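Local coordinates for nitrate transport protein (Parabacteroides distasonis, PDB 3HN0) that probably serves as the solute-binding component of an ABC transporter, possibly for nitrate or a related small solute, capturing it for uptake into the cell, at residues Ser16-Ala21 with Lys215-Ser220; Ala21-Asn26 with Lys33-Lys38; Asp41-Ala46 with Val59-Asn64; Tyr127-Ala132 with Ala141-Arg146. One frame throughout, in Å; residues are numbered along the deposited sequence.

Contact 1: residues Ser16-Ala21 with Lys215-Ser220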
loop_
_atom_site.group_PDB
_atom_site.type_symbol
_atom_site.label_atom_id
_atom_site.label_comp_id
_atom_site.label_asym_id
_atom_site.label_seq_id
_atom_site.Cartn_x
_atom_site.Cartn_y
_atom_site.Cartn_z
ATOM N N SER A 16 7.756 -4.101 -16.623
ATOM C CA SER A 16 7.928 -5.410 -16.044
ATOM C C SER A 16 9.250 -6.057 -16.470
ATOM O O SER A 16 9.767 -6.850 -15.723
ATOM C CB SER A 16 6.790 -6.328 -16.454
ATOM O OG SER A 16 6.920 -6.566 -17.825
ATOM N N VAL A 17 9.818 -5.667 -17.633
ATOM C CA VAL A 17 11.103 -6.262 -18.086
ATOM C C VAL A 17 12.195 -5.882 -17.090
ATOM O O VAL A 17 13.154 -6.652 -16.876
ATOM C CB VAL A 17 11.491 -5.877 -19.494
ATOM C CG1 VAL A 17 11.820 -4.364 -19.617
ATOM C CG2 VAL A 17 12.642 -6.761 -20.006
ATOM N N ILE A 18 12.009 -4.750 -16.385
ATOM C CA ILE A 18 12.998 -4.378 -15.391
ATOM C C ILE A 18 13.131 -5.420 -14.271
ATOM O O ILE A 18 14.237 -5.746 -13.825
ATOM C CB ILE A 18 12.703 -2.958 -14.784
ATOM C CG1 ILE A 18 12.716 -1.913 -15.892
ATOM C CG2 ILE A 18 13.748 -2.635 -13.656
ATOM C CD1 ILE A 18 12.175 -0.483 -15.463
ATOM N N ALA A 19 12.014 -5.994 -13.841
ATOM C CA ALA A 19 12.040 -7.030 -12.835
ATOM C C ALA A 19 12.780 -8.277 -13.277
ATOM O O ALA A 19 13.326 -8.996 -12.461
ATOM C CB ALA A 19 10.576 -7.402 -12.449
ATOM N N PHE A 20 12.724 -8.532 -14.579
ATOM C CA PHE A 20 13.319 -9.696 -15.205
ATOM C C PHE A 20 14.701 -9.412 -15.794
ATOM O O PHE A 20 15.308 -10.293 -16.394
ATOM C CB PHE A 20 12.348 -10.193 -16.297
ATOM C CG PHE A 20 11.113 -10.831 -15.763
ATOM C CD1 PHE A 20 10.010 -10.088 -15.457
ATOM C CD2 PHE A 20 11.054 -12.219 -15.570
ATOM C CE1 PHE A 20 8.889 -10.681 -14.955
ATOM C CE2 PHE A 20 9.927 -12.825 -15.066
ATOM C CZ PHE A 20 8.852 -12.062 -14.750
ATOM N N ALA A 21 15.224 -8.190 -15.608
ATOM C CA ALA A 21 16.453 -7.773 -16.283
ATOM C C ALA A 21 17.597 -8.728 -16.047
ATOM O O ALA A 21 18.355 -9.028 -16.975
ATOM C CB ALA A 21 16.857 -6.327 -15.877
ATOM N N LYS A 215 21.639 0.991 -11.127
ATOM C CA LYS A 215 22.466 1.448 -12.220
ATOM C C LYS A 215 22.950 0.271 -13.063
ATOM O O LYS A 215 22.973 0.342 -14.261
ATOM C CB LYS A 215 23.657 2.241 -11.667
ATOM C CG LYS A 215 23.267 3.494 -10.910
ATOM C CD LYS A 215 24.527 4.405 -10.724
ATOM C CE LYS A 215 24.488 5.229 -9.438
ATOM N NZ LYS A 215 23.128 5.782 -9.150
ATOM N N GLU A 216 23.317 -0.825 -12.404
ATOM C CA GLU A 216 23.778 -2.020 -13.096
ATOM C C GLU A 216 22.649 -2.649 -13.895
ATOM O O GLU A 216 22.856 -3.168 -14.969
ATOM C CB GLU A 216 24.322 -3.023 -12.060
ATOM C CG GLU A 216 25.590 -2.522 -11.363
ATOM C CD GLU A 216 25.403 -1.645 -10.059
ATOM O OE1 GLU A 216 24.306 -1.127 -9.730
ATOM O OE2 GLU A 216 26.424 -1.454 -9.351
ATOM N N THR A 217 21.451 -2.581 -13.339
ATOM C CA THR A 217 20.233 -3.105 -13.994
ATOM C C THR A 217 19.979 -2.313 -15.281
ATOM O O THR A 217 19.795 -2.890 -16.342
ATOM C CB THR A 217 19.054 -3.054 -13.034
ATOM O OG1 THR A 217 19.344 -3.860 -11.881
ATOM C CG2 THR A 217 17.717 -3.532 -13.704
ATOM N N ILE A 218 20.013 -0.979 -15.172
ATOM C CA ILE A 218 19.812 -0.129 -16.305
ATOM C C ILE A 218 20.857 -0.384 -17.386
ATOM O O ILE A 218 20.540 -0.504 -18.569
ATOM C CB ILE A 218 19.807 1.368 -15.883
ATOM C CG1 ILE A 218 18.551 1.665 -15.031
ATOM C CG2 ILE A 218 19.862 2.288 -17.128
ATOM C CD1 ILE A 218 18.584 2.950 -14.222
ATOM N N HIS A 219 22.117 -0.454 -16.961
ATOM C CA HIS A 219 23.227 -0.722 -17.838
ATOM C C HIS A 219 22.975 -1.992 -18.629
ATOM O O HIS A 219 23.171 -2.025 -19.836
ATOM C CB HIS A 219 24.518 -0.852 -17.004
ATOM C CG HIS A 219 25.763 -0.901 -17.825
ATOM N ND1 HIS A 219 26.335 0.236 -18.354
ATOM C CD2 HIS A 219 26.558 -1.932 -18.190
ATOM C CE1 HIS A 219 27.415 -0.097 -19.033
ATOM N NE2 HIS A 219 27.571 -1.405 -18.955
ATOM N N SER A 220 22.557 -3.045 -17.939
ATOM C CA SER A 220 22.298 -4.318 -18.625
ATOM C C SER A 220 21.133 -4.231 -19.600
ATOM O O SER A 220 21.199 -4.745 -20.706
ATOM C CB SER A 220 22.082 -5.463 -17.633
ATOM O OG SER A 220 21.939 -6.651 -18.357
HETATM O O HOH W 1 19.089 -6.981 -18.902
#
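A21 and T217 meet methyl to methyl where the short helical run that follows strand 6-12 rests on helix 214-223, in the α/β fold expected of a periplasmic binding protein. A21 CB lies 3.6 Å from T217 CG2, and I18 CG2 reaches the same methyl at 4.1 Å, so one threonine branch serves two neighbours. I18 and T217 cross at about a right angle, and the touch between them is confined to their CG2 methyls. Alanine suits the closest point because its small side chain lets the backbones draw together, with A21 CA and T217 CA only 6.4 Å apart. Threonine suits the facing position because it presents a methyl to this apolar patch while its hydroxyl turns back on its own helix. With chi1 at -60°, CG2 stands opposite the backbone N, and OG1, beside that N, hydrogen-bonds to Y213 O, which helps fix the side-chain torsion and with it the place of CG2.

Further out, I18 also packs on A210, F227, L232 and C240, which accounts for a large branched residue here, and A210 touches T217 as well. Beside the methyl cluster a polar bridge replaces any direct hydrogen bond between the segments. One water donates to A21 O at 2.9 Å and uses its other hydrogen for S220 OG, also at 2.9 Å.

Contact 2: residues Ala21-Asn26 with Lys33-Lys38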
loop_
_atom_site.group_PDB
_atom_site.type_symbol
_atom_site.label_atom_id
_atom_site.label_comp_id
_atom_site.label_asym_id
_atom_site.label_seq_id
_atom_site.Cartn_x
_atom_site.Cartn_y
_atom_site.Cartn_z
ATOM N N ALA A 21 15.224 -8.190 -15.608
ATOM C CA ALA A 21 16.453 -7.773 -16.283
ATOM C C ALA A 21 17.597 -8.728 -16.047
ATOM O O ALA A 21 18.355 -9.028 -16.975
ATOM C CB ALA A 21 16.857 -6.327 -15.877
ATOM N N ASP A 22 17.761 -9.179 -14.807
ATOM C CA ASP A 22 18.895 -10.008 -14.502
ATOM C C ASP A 22 18.774 -11.390 -15.184
ATOM O O ASP A 22 19.754 -12.074 -15.316
ATOM C CB ASP A 22 19.142 -10.194 -13.027
ATOM C CG ASP A 22 20.520 -10.802 -12.749
ATOM O OD1 ASP A 22 21.517 -10.219 -13.206
ATOM O OD2 ASP A 22 20.616 -11.850 -12.087
ATOM N N TRP A 23 17.583 -11.770 -15.608
ATOM C CA TRP A 23 17.432 -13.036 -16.362
ATOM C C TRP A 23 17.899 -12.922 -17.805
ATOM O O TRP A 23 18.218 -13.921 -18.455
ATOM C CB TRP A 23 15.993 -13.496 -16.345
ATOM C CG TRP A 23 15.464 -14.011 -14.995
ATOM C CD1 TRP A 23 16.071 -13.917 -13.769
ATOM C CD2 TRP A 23 14.231 -14.681 -14.776
ATOM N NE1 TRP A 23 15.260 -14.488 -12.794
ATOM C CE2 TRP A 23 14.132 -14.960 -13.391
ATOM C CE3 TRP A 23 13.166 -15.030 -15.595
ATOM C CZ2 TRP A 23 13.022 -15.576 -12.845
ATOM C CZ3 TRP A 23 12.089 -15.655 -15.052
ATOM C CH2 TRP A 23 12.032 -15.932 -13.680
ATOM N N LEU A 24 17.943 -11.700 -18.325
ATOM C CA LEU A 24 18.559 -11.464 -19.632
ATOM C C LEU A 24 20.038 -11.460 -19.482
ATOM O O LEU A 24 20.764 -12.059 -20.284
ATOM C CB LEU A 24 18.093 -10.119 -20.227
ATOM C CG LEU A 24 16.662 -10.116 -20.706
ATOM C CD1 LEU A 24 16.209 -8.681 -21.023
ATOM C CD2 LEU A 24 16.563 -10.992 -21.958
ATOM N N GLU A 25 20.507 -10.787 -18.440
ATOM C CA GLU A 25 21.929 -10.699 -18.169
ATOM C C GLU A 25 22.524 -12.073 -17.868
ATOM O O GLU A 25 23.551 -12.422 -18.422
ATOM C CB GLU A 25 22.190 -9.732 -17.001
ATOM C CG GLU A 25 23.691 -9.503 -16.668
ATOM C CD GLU A 25 24.458 -8.686 -17.725
ATOM O OE1 GLU A 25 23.836 -8.034 -18.601
ATOM O OE2 GLU A 25 25.715 -8.694 -17.676
ATOM N N ASN A 26 21.851 -12.839 -17.001
ATOM C CA ASN A 26 22.355 -14.093 -16.417
ATOM C C ASN A 26 21.212 -15.100 -16.320
ATOM O O ASN A 26 20.638 -15.292 -15.241
ATOM C CB ASN A 26 22.858 -13.850 -15.000
ATOM C CG ASN A 26 24.117 -12.993 -14.966
ATOM O OD1 ASN A 26 25.172 -13.406 -15.441
ATOM N ND2 ASN A 26 23.997 -11.778 -14.404
ATOM N N LYS A 33 17.160 -26.675 -17.439
ATOM C CA LYS A 33 16.574 -25.834 -18.485
ATOM C C LYS A 33 16.940 -24.395 -18.311
ATOM O O LYS A 33 16.734 -23.819 -17.245
ATOM C CB LYS A 33 15.085 -25.979 -18.502
ATOM C CG LYS A 33 14.657 -27.375 -18.848
ATOM C CD LYS A 33 13.182 -27.560 -18.593
ATOM C CE LYS A 33 12.748 -29.020 -18.770
ATOM N NZ LYS A 33 11.294 -29.096 -18.911
ATOM N N LYS A 34 17.472 -23.784 -19.370
ATOM C CA LYS A 34 17.759 -22.368 -19.325
ATOM C C LYS A 34 16.457 -21.549 -19.457
ATOM O O LYS A 34 15.656 -21.825 -20.314
ATOM C CB LYS A 34 18.680 -21.957 -20.475
ATOM C CG LYS A 34 19.165 -20.528 -20.408
ATOM C CD LYS A 34 20.288 -20.254 -21.434
ATOM N N VAL A 35 16.296 -20.542 -18.620
ATOM C CA VAL A 35 15.182 -19.631 -18.650
ATOM C C VAL A 35 15.503 -18.572 -19.687
ATOM O O VAL A 35 16.549 -17.938 -19.648
ATOM C CB VAL A 35 14.845 -19.072 -17.214
ATOM C CG1 VAL A 35 13.651 -18.140 -17.271
ATOM C CG2 VAL A 35 14.595 -20.237 -16.233
ATOM N N GLN A 36 14.627 -18.428 -20.681
ATOM C CA GLN A 36 14.872 -17.592 -21.843
ATOM C C GLN A 36 13.826 -16.504 -21.916
ATOM O O GLN A 36 12.667 -16.828 -22.154
ATOM C CB GLN A 36 14.750 -18.489 -23.039
ATOM C CG GLN A 36 15.142 -17.956 -24.363
ATOM C CD GLN A 36 15.225 -19.106 -25.383
ATOM O OE1 GLN A 36 14.399 -19.216 -26.272
ATOM N NE2 GLN A 36 16.229 -19.961 -25.227
ATOM N N VAL A 37 14.214 -15.260 -21.622
ATOM C CA VAL A 37 13.264 -14.148 -21.635
ATOM C C VAL A 37 13.212 -13.496 -23.009
ATOM O O VAL A 37 14.263 -13.145 -23.587
ATOM C CB VAL A 37 13.675 -13.063 -20.604
ATOM C CG1 VAL A 37 12.814 -11.777 -20.761
ATOM C CG2 VAL A 37 13.573 -13.630 -19.229
ATOM N N LYS A 38 12.006 -13.289 -23.510
ATOM C CA LYS A 38 11.790 -12.579 -24.776
ATOM C C LYS A 38 10.744 -11.501 -24.546
ATOM O O LYS A 38 9.711 -11.730 -23.901
ATOM C CB LYS A 38 11.364 -13.561 -25.840
ATOM C CG LYS A 38 12.505 -14.466 -26.309
ATOM C CD LYS A 38 12.143 -15.197 -27.619
ATOM C CE LYS A 38 13.180 -16.263 -27.993
ATOM N NZ LYS A 38 14.544 -15.984 -27.448
HETATM O O HOH W 2 16.890 -15.220 -20.282
#
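W23 and L24 of helix 21-25 pack on V35 and V37 within a β-α-β crossover, in which the chain leaves strand 6-12, runs through helices 16-19 and 21-25 and, after the short antiparallel strand 29-30, returns as the parallel neighbour strand 33-40. The axes of helix 21-25 and strand 33-38 come within 8.0 Å, and their directions differ by 116°. V35 and V37, two residues apart, both project toward the helix as alternation along a strand requires, and their β-branched side chains suit the extended backbone. V35 CG1 meets the six-membered part of the indole obliquely, 3.6 Å from W23 CE3. V37 serves both helix residues: its CG2 methyl touches W23 CB at 3.8 Å, at the indole edge and near its plane, while V37 CB receives L24 CD2, also at 3.8 Å. The broad indole can thus reach both valines from one position, whereas the flexible L24, crossing V37 at about a right angle, brings its CD2 methyl to the strand, 3.5 Å from V37 O.

The backbone polar atoms beside this apolar patch share a water, which donates to W23 O at 2.6 Å and to V35 O at 2.8 Å and accepts from V37 N. At the end of the helix, N26 ND2 donates to D22 OD1 with an angle of 162°; the same oxygen forms a salt bridge with K209.

Helix and strand are thus joined by apolar side-chain packing and a water with three hydrogen bonds, which satisfies main-chain groups that do not bond to each other directly across the contact.

Contact 3: residues Asp41-Ala46 with Val59-Asn64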
loop_
_atom_site.group_PDB
_atom_site.type_symbol
_atom_site.label_atom_id
_atom_site.label_comp_id
_atom_site.label_asym_id
_atom_site.label_seq_id
_atom_site.Cartn_x
_atom_site.Cartn_y
_atom_site.Cartn_z
ATOM N N ASP A 41 5.648 -7.544 -28.139
ATOM C CA ASP A 41 5.215 -6.165 -28.343
ATOM C C ASP A 41 3.761 -5.872 -28.018
ATOM O O ASP A 41 3.423 -4.714 -27.920
ATOM C CB ASP A 41 5.557 -5.712 -29.765
ATOM C CG ASP A 41 7.051 -5.628 -29.991
ATOM O OD1 ASP A 41 7.801 -5.598 -28.991
ATOM O OD2 ASP A 41 7.477 -5.584 -31.162
ATOM N N SER A 42 2.907 -6.888 -27.861
ATOM C CA SER A 42 1.536 -6.634 -27.404
ATOM C C SER A 42 0.930 -7.765 -26.570
ATOM O O SER A 42 1.328 -8.919 -26.710
ATOM C CB SER A 42 0.615 -6.370 -28.583
ATOM O OG SER A 42 0.531 -7.524 -29.412
ATOM N N PRO A 43 -0.059 -7.423 -25.711
ATOM C CA PRO A 43 -0.830 -8.420 -24.979
ATOM C C PRO A 43 -1.423 -9.452 -25.922
ATOM O O PRO A 43 -1.373 -10.652 -25.646
ATOM C CB PRO A 43 -1.937 -7.586 -24.311
ATOM C CG PRO A 43 -1.357 -6.224 -24.162
ATOM C CD PRO A 43 -0.468 -6.042 -25.365
ATOM N N ASP A 44 -1.934 -8.975 -27.051
ATOM C CA ASP A 44 -2.442 -9.827 -28.101
ATOM C C ASP A 44 -1.428 -10.897 -28.483
ATOM O O ASP A 44 -1.757 -12.083 -28.539
ATOM C CB ASP A 44 -2.771 -8.966 -29.337
ATOM C CG ASP A 44 -3.655 -9.667 -30.323
ATOM O OD1 ASP A 44 -3.207 -10.675 -30.918
ATOM O OD2 ASP A 44 -4.795 -9.189 -30.525
ATOM N N LEU A 45 -0.205 -10.457 -28.784
ATOM C CA LEU A 45 0.865 -11.378 -29.178
ATOM C C LEU A 45 1.221 -12.292 -28.011
ATOM O O LEU A 45 1.385 -13.498 -28.196
ATOM C CB LEU A 45 2.106 -10.618 -29.682
ATOM C CG LEU A 45 1.925 -9.848 -30.997
ATOM C CD1 LEU A 45 3.164 -8.992 -31.289
ATOM C CD2 LEU A 45 1.622 -10.777 -32.148
ATOM N N ALA A 46 1.305 -11.728 -26.805
ATOM C CA ALA A 46 1.527 -12.538 -25.595
ATOM C C ALA A 46 0.457 -13.606 -25.386
ATOM O O ALA A 46 0.770 -14.763 -25.099
ATOM C CB ALA A 46 1.621 -11.613 -24.365
ATOM N N VAL A 59 4.114 -12.465 -18.959
ATOM C CA VAL A 59 3.878 -11.380 -18.058
ATOM C C VAL A 59 3.058 -10.347 -18.836
ATOM O O VAL A 59 3.544 -9.840 -19.864
ATOM C CB VAL A 59 5.240 -10.781 -17.585
ATOM C CG1 VAL A 59 4.994 -9.733 -16.500
ATOM C CG2 VAL A 59 6.192 -11.907 -17.081
ATOM N N LEU A 60 1.819 -10.075 -18.380
ATOM C CA LEU A 60 0.862 -9.236 -19.102
ATOM C C LEU A 60 -0.144 -8.699 -18.117
ATOM O O LEU A 60 -0.168 -9.090 -16.932
ATOM C CB LEU A 60 0.161 -9.994 -20.257
ATOM C CG LEU A 60 -0.922 -11.050 -19.904
ATOM C CD1 LEU A 60 -1.344 -11.717 -21.169
ATOM C CD2 LEU A 60 -0.456 -12.125 -18.921
ATOM N N PRO A 61 -0.997 -7.799 -18.588
ATOM C CA PRO A 61 -1.855 -7.135 -17.628
ATOM C C PRO A 61 -2.748 -8.141 -16.914
ATOM O O PRO A 61 -3.196 -9.150 -17.514
ATOM C CB PRO A 61 -2.678 -6.198 -18.491
ATOM C CG PRO A 61 -1.746 -5.837 -19.613
ATOM C CD PRO A 61 -1.086 -7.162 -19.915
HETATM N N MSE A 62 -2.957 -7.872 -15.626
HETATM C CA MSE A 62 -3.831 -8.709 -14.802
HETATM C C MSE A 62 -5.218 -8.870 -15.426
HETATM O O MSE A 62 -5.797 -9.970 -15.369
HETATM C CB MSE A 62 -3.938 -8.136 -13.375
HETATM C CG MSE A 62 -4.673 -8.927 -12.381
HETATM SE SE MSE A 62 -3.974 -10.641 -11.984
HETATM C CE MSE A 62 -2.424 -9.973 -11.035
ATOM N N ILE A 63 -5.762 -7.815 -16.028
ATOM C CA ILE A 63 -7.128 -7.980 -16.631
ATOM C C ILE A 63 -7.100 -9.037 -17.750
ATOM O O ILE A 63 -8.006 -9.843 -17.871
ATOM C CB ILE A 63 -7.792 -6.639 -17.049
ATOM C CG1 ILE A 63 -7.017 -5.905 -18.124
ATOM C CG2 ILE A 63 -7.908 -5.691 -15.801
ATOM C CD1 ILE A 63 -7.855 -4.745 -18.743
ATOM N N ASN A 64 -6.029 -9.071 -18.542
ATOM C CA ASN A 64 -5.910 -10.089 -19.581
ATOM C C ASN A 64 -5.804 -11.448 -18.987
ATOM O O ASN A 64 -6.359 -12.416 -19.509
ATOM C CB ASN A 64 -4.698 -9.839 -20.502
ATOM C CG ASN A 64 -4.817 -8.533 -21.299
ATOM O OD1 ASN A 64 -4.714 -7.451 -20.720
ATOM N ND2 ASN A 64 -5.019 -8.633 -22.610
#
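L60 faces A46 near the end of strand 57-61, where the chain passes into helix 62-70, and helix 43-51 lies alongside. In one of its two conformers L60 CD1 stands 4.4 Å from A46 CB, a touch that is doubtful, though the small alanine suits a helix face turned to the strand. P61 comes next, at the N-cap position of helix 62-70. Its ring carbon CD lies 4.4 Å from P43 CG, so two rigid proline rings border each other; P61 has no N-H to give, which costs little where the strand ends.

Within the first turn of the helix, N64 turns its amide to P43, with ND2 3.7 Å from P43 CB. That is van der Waals contact alone, because the polar partner of ND2 is Q47 OE1, one turn further along helix 43-51. A chi1 of -64° sets the N64 amide beside its own backbone N, on the side facing that helix. P43 fills the first helical turn, where no earlier carbonyl requires its missing N-H. S42, just before it, caps the helix: OG accepts from L45 N at 3.1 Å, with an angle of 159°.

P43 and P61 both touch L12 of strand 6-12. Helix 43-51 links strand 33-40 to strand 57-61, with strand 6-12 between them in the sheet; on the other side of strand 57-61, L60 touches V187 of strand 184-188.

Contact 4: residues Tyr127-Ala132 with Ala141-Arg146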
loop_
_atom_site.group_PDB
_atom_site.type_symbol
_atom_site.label_atom_id
_atom_site.label_comp_id
_atom_site.label_asym_id
_atom_site.label_seq_id
_atom_site.Cartn_x
_atom_site.Cartn_y
_atom_site.Cartn_z
ATOM N N TYR A 127 -8.847 11.039 -25.161
ATOM C CA TYR A 127 -8.363 9.752 -25.614
ATOM C C TYR A 127 -7.786 9.853 -27.033
ATOM O O TYR A 127 -7.625 8.848 -27.727
ATOM C CB TYR A 127 -9.506 8.731 -25.565
ATOM C CG TYR A 127 -10.053 8.448 -24.186
ATOM C CD1 TYR A 127 -9.278 7.781 -23.230
ATOM C CD2 TYR A 127 -11.344 8.854 -23.820
ATOM C CE1 TYR A 127 -9.786 7.522 -21.933
ATOM C CE2 TYR A 127 -11.854 8.594 -22.567
ATOM C CZ TYR A 127 -11.068 7.927 -21.616
ATOM O OH TYR A 127 -11.637 7.660 -20.399
ATOM N N ALA A 128 -7.392 11.055 -27.413
ATOM C CA ALA A 128 -6.775 11.313 -28.718
ATOM C C ALA A 128 -5.538 10.448 -28.962
ATOM O O ALA A 128 -5.271 10.076 -30.095
ATOM C CB ALA A 128 -6.443 12.811 -28.869
ATOM N N PHE A 129 -4.790 10.118 -27.910
ATOM C CA PHE A 129 -3.569 9.347 -28.049
ATOM C C PHE A 129 -3.738 8.001 -27.347
ATOM O O PHE A 129 -3.917 7.962 -26.135
ATOM C CB PHE A 129 -2.402 10.130 -27.424
ATOM C CG PHE A 129 -2.125 11.471 -28.109
ATOM C CD1 PHE A 129 -1.808 11.517 -29.460
ATOM C CD2 PHE A 129 -2.169 12.663 -27.398
ATOM C CE1 PHE A 129 -1.559 12.738 -30.095
ATOM C CE2 PHE A 129 -1.926 13.879 -28.020
ATOM C CZ PHE A 129 -1.614 13.917 -29.367
ATOM N N ASN A 130 -3.647 6.895 -28.078
ATOM C CA ASN A 130 -3.939 5.588 -27.459
ATOM C C ASN A 130 -2.742 4.958 -26.771
ATOM O O ASN A 130 -2.914 4.015 -25.982
ATOM C CB ASN A 130 -4.551 4.598 -28.459
ATOM C CG ASN A 130 -5.174 3.386 -27.768
ATOM O OD1 ASN A 130 -4.778 2.256 -28.011
ATOM N ND2 ASN A 130 -6.105 3.628 -26.876
ATOM N N THR A 131 -1.541 5.479 -27.038
ATOM C CA THR A 131 -0.322 4.960 -26.435
ATOM C C THR A 131 0.418 6.004 -25.589
ATOM O O THR A 131 0.325 7.250 -25.818
ATOM C CB THR A 131 0.694 4.400 -27.458
ATOM O OG1 THR A 131 1.318 5.468 -28.183
ATOM C CG2 THR A 131 0.049 3.409 -28.445
ATOM N N ALA A 132 1.196 5.472 -24.657
ATOM C CA ALA A 132 2.015 6.285 -23.774
ATOM C C ALA A 132 3.048 7.045 -24.582
ATOM O O ALA A 132 3.300 8.191 -24.285
ATOM C CB ALA A 132 2.682 5.418 -22.656
ATOM N N ALA A 141 5.406 18.297 -27.701
ATOM C CA ALA A 141 5.010 19.159 -28.794
ATOM C C ALA A 141 4.152 20.330 -28.325
ATOM O O ALA A 141 3.907 21.213 -29.073
ATOM C CB ALA A 141 4.257 18.358 -29.828
ATOM N N GLY A 142 3.681 20.284 -27.076
ATOM C CA GLY A 142 2.861 21.377 -26.527
ATOM C C GLY A 142 1.356 21.178 -26.519
ATOM O O GLY A 142 0.629 22.080 -26.120
ATOM N N LYS A 143 0.889 20.023 -26.961
ATOM C CA LYS A 143 -0.529 19.699 -27.066
ATOM C C LYS A 143 -1.076 19.246 -25.700
ATOM O O LYS A 143 -2.221 19.518 -25.377
ATOM C CB LYS A 143 -0.713 18.566 -28.089
ATOM C CG LYS A 143 -2.167 18.128 -28.383
ATOM C CD LYS A 143 -2.948 19.192 -29.118
ATOM C CE LYS A 143 -4.214 18.628 -29.764
ATOM N NZ LYS A 143 -4.745 19.517 -30.823
ATOM N N VAL A 144 -0.246 18.567 -24.915
ATOM C CA VAL A 144 -0.685 17.898 -23.690
ATOM C C VAL A 144 -0.066 18.575 -22.461
ATOM O O VAL A 144 1.156 18.633 -22.332
ATOM C CB VAL A 144 -0.285 16.424 -23.747
ATOM C CG1 VAL A 144 -0.641 15.687 -22.396
ATOM C CG2 VAL A 144 -0.920 15.718 -24.946
ATOM N N ASN A 145 -0.900 19.070 -21.545
ATOM C CA ASN A 145 -0.449 19.698 -20.310
ATOM C C ASN A 145 -0.742 18.831 -19.079
ATOM O O ASN A 145 -0.313 19.133 -17.986
ATOM C CB ASN A 145 -1.137 21.064 -20.153
ATOM C CG ASN A 145 -0.787 22.033 -21.291
ATOM O OD1 ASN A 145 0.362 22.101 -21.733
ATOM N ND2 ASN A 145 -1.773 22.775 -21.759
ATOM N N ARG A 146 -1.515 17.778 -19.254
ATOM C CA ARG A 146 -1.848 16.928 -18.120
ATOM C C ARG A 146 -2.085 15.550 -18.701
ATOM O O ARG A 146 -2.768 15.430 -19.719
ATOM C CB ARG A 146 -3.058 17.566 -17.419
ATOM C CG ARG A 146 -3.856 16.772 -16.446
ATOM C CD ARG A 146 -5.102 17.611 -16.001
ATOM N NE ARG A 146 -4.775 18.562 -14.951
ATOM C CZ ARG A 146 -5.580 19.541 -14.533
ATOM N NH1 ARG A 146 -6.768 19.728 -15.085
ATOM N NH2 ARG A 146 -5.194 20.337 -13.549
#
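F129 and V144 carry the apolar part of this contact, between the loops that lead into and out of helix 132-141. V144 CG2 approaches the phenyl ring obliquely, 3.7 Å from F129 CE2 and 4.1 Å from F129 CD2, as the two side chains slide past each other in opposite directions. The long ring of F129 spans backbones 10.0 Å apart at F129 CA and V144 CA, where V144 offers a compact buried methyl. A chi1 of 176° holds V144 CG1 opposite the backbone N and leaves CG2 for the ring. K143 adds its aliphatic portion: CG lies near the ring plane, at the edge, 4.3 Å from F129 CE2. Lysine suits this exposed margin because its methylenes can border an aromatic ring.

No hydrogen bond joins the two segments; the helix ends are capped nearby. T131 is the N-cap, its OG1 bonded to E134 N. G142 closes the other end in a Schellman motif, with a positive phi of 99° that glycine adopts easily.

The loops flank helix 132-141, on which F129 rests at E134 and I135 and V144 at I139. K143 and V144 touch Y100 of strand 99-100, and the chain then enters strand 146-149.

How the contacts relate
Contacts 1, 2 and 3 belong to the half of the molecule built round the seven-stranded mixed sheet, whereas contact 4 lies among the smaller sheets of the other half, consistent with a two-lobed binding protein. Contacts 1 and 2 share A21, and their centres are about 11 Å apart; contact 3, about 20 Å from contact 1, still touches it where, in the conformers given, F20 and S16 pack on V59. Along the chain, contacts 2, 3 and 4 follow in series: contact 2 begins at the shared A21, and contacts 3 and 4 fall between the segments of contact 1, which ties an early helix to a late one. Contact 4 lies about 35 Å, centre to centre, from contact 2, across the chain's centre.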